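Local coordinates for tyrosine specific protein phosphatase, putative (Trypanosoma brucei, PDB 3M4U), which probably removes phosphate from phosphotyrosine in proteins, among them the nucleolar protein NOPP44/46, and acts as a life-cycle switch of the parasite, at residues G74-N82 with V103-S111. Numbering follows the deposited sequence.
Sequences GRYPYINGN and VPDFLETLS
D105 OD2 takes a salt bridge from K48 and a weak, long bond from the backbone N-H of Y78 (N to OD2 3.4 Å), nearly straight at 166°. The lysine is the stronger partner and would be expected to keep D105 charged. The other oxygen, D105 OD1, lies 3.4 Å from P77 CA, so the acid spans the peptide link between P77 and Y78.

One turn further along the helix, E108 reaches out to R75. The two side chains approach from opposite directions. R75 starts extended and then bends at its third torsion (chi3 51°), which brings NH1 to 2.9 Å from E108 OE1. NH1 also reaches OE2, which lies in the guanidinium plane at its edge, while the carboxylate plane is turned 47° from that of the guanidinium. All the hydrogen bonds of this salt bridge are weak, and R75 is exposed and poorly ordered, so the pair is a loose clasp at the exposed end of the contact.

P77 and I79 supply the carbon contacts on either side of Y78. P77 CB rests in van der Waals contact 3.8 Å from T109 OG1, whose hydroxyl is bonded back to D105 O, a carbonyl that also accepts from T109 N on its opposite face. I79 lays its CG2 methyl over the helix backbone, 3.7 Å from F106 CA.

The loop running into strand 81-84 thus lies across helix 103-112, with I79 and F106 both touching C95 of the adjacent strand 92-95. Y78 turns away from the helix to hydrogen-bond N49 and S42, while L107 packs against strands 143-146 and 154-158, leaving the helix between this loop and those two strands of the phosphatase domain.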
loop_
_atom_site.group_PDB
_atom_site.type_symbol
_atom_site.label_atom_id
_atom_site.label_comp_id
_atom_site.label_asym_id
_atom_site.label_seq_id
_atom_site.Cartn_x
_atom_site.Cartn_y
_atom_site.Cartn_z
ATOM N N GLY A 74 24.875 -3.106 16.312
ATOM C CA GLY A 74 24.258 -2.487 15.151
ATOM C C GLY A 74 22.921 -3.114 14.792
ATOM O O GLY A 74 22.874 -4.193 14.202
ATOM N N ARG A 75 21.832 -2.434 15.140
ATOM C CA ARG A 75 20.491 -2.978 14.936
ATOM C C ARG A 75 19.697 -2.202 13.884
ATOM O O ARG A 75 19.455 -1.000 14.029
ATOM C CB ARG A 75 19.719 -3.013 16.260
ATOM C CG ARG A 75 18.321 -3.606 16.143
ATOM C CD ARG A 75 17.565 -3.542 17.462
ATOM N NE ARG A 75 17.579 -2.198 18.033
ATOM C CZ ARG A 75 16.829 -1.189 17.600
ATOM N NH1 ARG A 75 16.003 -1.361 16.578
ATOM N NH2 ARG A 75 16.913 -0.003 18.186
ATOM N N TYR A 76 19.284 -2.901 12.831
ATOM C CA TYR A 76 18.561 -2.266 11.734
ATOM C C TYR A 76 17.119 -2.763 11.646
ATOM O O TYR A 76 16.874 -3.891 11.200
ATOM C CB TYR A 76 19.294 -2.501 10.397
ATOM N N PRO A 77 16.160 -1.924 12.063
ATOM C CA PRO A 77 14.729 -2.238 11.900
ATOM C C PRO A 77 14.416 -2.691 10.471
ATOM O O PRO A 77 14.890 -2.088 9.517
ATOM C CB PRO A 77 14.031 -0.898 12.178
ATOM C CG PRO A 77 15.148 0.153 12.151
ATOM C CD PRO A 77 16.376 -0.571 12.597
ATOM N N TYR A 78 13.624 -3.742 10.334
ATOM C CA TYR A 78 13.277 -4.260 9.019
ATOM C C TYR A 78 11.772 -4.514 8.887
ATOM O O TYR A 78 11.190 -5.159 9.752
ATOM C CB TYR A 78 14.036 -5.566 8.782
ATOM C CG TYR A 78 13.543 -6.334 7.598
ATOM C CD1 TYR A 78 14.038 -6.077 6.327
ATOM C CD2 TYR A 78 12.575 -7.318 7.740
ATOM C CE1 TYR A 78 13.578 -6.794 5.222
ATOM C CE2 TYR A 78 12.110 -8.039 6.643
ATOM C CZ TYR A 78 12.615 -7.770 5.391
ATOM O OH TYR A 78 12.165 -8.476 4.308
ATOM N N ILE A 79 11.151 -4.050 7.797
ATOM C CA ILE A 79 9.696 -4.228 7.609
ATOM C C ILE A 79 9.292 -4.799 6.253
ATOM O O ILE A 79 8.103 -4.783 5.894
ATOM C CB ILE A 79 8.924 -2.895 7.748
ATOM C CG1 ILE A 79 9.245 -1.977 6.564
ATOM C CG2 ILE A 79 9.219 -2.221 9.079
ATOM C CD1 ILE A 79 8.529 -0.660 6.624
ATOM N N ASN A 80 10.265 -5.300 5.499
ATOM C CA ASN A 80 10.010 -5.739 4.131
ATOM C C ASN A 80 9.216 -4.678 3.362
ATOM O O ASN A 80 8.136 -4.932 2.824
ATOM C CB ASN A 80 9.310 -7.103 4.097
ATOM C CG ASN A 80 9.360 -7.751 2.711
ATOM O OD1 ASN A 80 9.659 -7.089 1.722
ATOM N ND2 ASN A 80 9.056 -9.032 2.640
ATOM N N GLY A 81 9.768 -3.475 3.326
ATOM C CA GLY A 81 9.122 -2.376 2.658
ATOM C C GLY A 81 10.051 -1.674 1.697
ATOM O O GLY A 81 11.275 -1.854 1.736
ATOM N N ASN A 82 9.459 -0.856 0.836
ATOM C CA ASN A 82 10.230 -0.084 -0.125
ATOM C C ASN A 82 9.738 1.344 -0.192
ATOM O O ASN A 82 8.537 1.613 -0.040
ATOM C CB ASN A 82 10.181 -0.747 -1.511
ATOM C CG ASN A 82 11.081 -1.968 -1.601
ATOM O OD1 ASN A 82 12.299 -1.836 -1.734
ATOM N ND2 ASN A 82 10.495 -3.154 -1.505
ATOM N N VAL A 103 6.543 -6.920 14.303
ATOM C CA VAL A 103 5.739 -5.760 14.713
ATOM C C VAL A 103 6.544 -4.669 15.450
ATOM O O VAL A 103 6.388 -3.474 15.154
ATOM C CB VAL A 103 4.531 -6.173 15.579
ATOM C CG1 VAL A 103 3.714 -4.941 15.991
ATOM C CG2 VAL A 103 3.673 -7.177 14.837
ATOM N N PRO A 104 7.396 -5.065 16.420
ATOM C CA PRO A 104 8.222 -4.037 17.082
ATOM C C PRO A 104 8.998 -3.203 16.064
ATOM O O PRO A 104 9.040 -1.985 16.187
ATOM C CB PRO A 104 9.184 -4.853 17.963
ATOM C CG PRO A 104 8.430 -6.133 18.252
ATOM C CD PRO A 104 7.578 -6.407 17.017
ATOM N N ASP A 105 9.586 -3.849 15.059
ATOM C CA ASP A 105 10.287 -3.126 13.996
ATOM C C ASP A 105 9.357 -2.205 13.193
ATOM O O ASP A 105 9.727 -1.081 12.852
ATOM C CB ASP A 105 10.984 -4.116 13.066
ATOM C CG ASP A 105 12.376 -4.508 13.563
ATOM O OD1 ASP A 105 12.954 -3.777 14.411
ATOM O OD2 ASP A 105 12.904 -5.534 13.082
ATOM N N PHE A 106 8.153 -2.694 12.903
ATOM C CA PHE A 106 7.135 -1.932 12.180
ATOM C C PHE A 106 6.760 -0.681 12.979
ATOM O O PHE A 106 6.902 0.461 12.509
ATOM C CB PHE A 106 5.903 -2.826 11.947
ATOM C CG PHE A 106 4.794 -2.164 11.168
ATOM C CD1 PHE A 106 4.879 -2.018 9.783
ATOM C CD2 PHE A 106 3.656 -1.708 11.812
ATOM C CE1 PHE A 106 3.854 -1.424 9.063
ATOM C CE2 PHE A 106 2.628 -1.115 11.100
ATOM C CZ PHE A 106 2.727 -0.970 9.720
ATOM N N LEU A 107 6.285 -0.907 14.201
ATOM C CA LEU A 107 5.930 0.183 15.094
ATOM C C LEU A 107 7.096 1.136 15.313
ATOM O O LEU A 107 6.896 2.349 15.346
ATOM C CB LEU A 107 5.474 -0.365 16.438
ATOM C CG LEU A 107 4.290 -1.319 16.364
ATOM C CD1 LEU A 107 3.952 -1.788 17.773
ATOM C CD2 LEU A 107 3.098 -0.640 15.671
ATOM N N GLU A 108 8.304 0.594 15.476
ATOM C CA GLU A 108 9.461 1.434 15.787
ATOM C C GLU A 108 9.705 2.389 14.639
ATOM O O GLU A 108 10.031 3.563 14.829
ATOM C CB GLU A 108 10.726 0.604 16.025
ATOM C CG GLU A 108 12.003 1.398 15.748
ATOM C CD GLU A 108 13.277 0.703 16.227
ATOM O OE1 GLU A 108 13.226 -0.513 16.541
ATOM O OE2 GLU A 108 14.334 1.384 16.279
ATOM N N THR A 109 9.534 1.866 13.435
ATOM C CA THR A 109 9.781 2.648 12.247
ATOM C C THR A 109 8.779 3.792 12.156
ATOM O O THR A 109 9.155 4.950 11.945
ATOM C CB THR A 109 9.763 1.750 11.006
ATOM O OG1 THR A 109 10.921 0.901 11.038
ATOM C CG2 THR A 109 9.806 2.584 9.751
ATOM N N LEU A 110 7.506 3.477 12.354
ATOM C CA LEU A 110 6.496 4.519 12.349
ATOM C C LEU A 110 6.896 5.662 13.309
ATOM O O LEU A 110 6.718 6.842 12.990
ATOM C CB LEU A 110 5.117 3.950 12.711
ATOM C CG LEU A 110 4.572 2.746 11.939
ATOM C CD1 LEU A 110 3.158 2.429 12.402
ATOM C CD2 LEU A 110 4.588 2.990 10.435
ATOM N N SER A 111 7.447 5.315 14.474
ATOM C CA SER A 111 7.859 6.334 15.442
ATOM C C SER A 111 9.143 7.024 15.004
ATOM O O SER A 111 9.204 8.253 14.903
ATOM C CB SER A 111 8.036 5.728 16.838
ATOM O OG SER A 111 8.484 6.701 17.766
#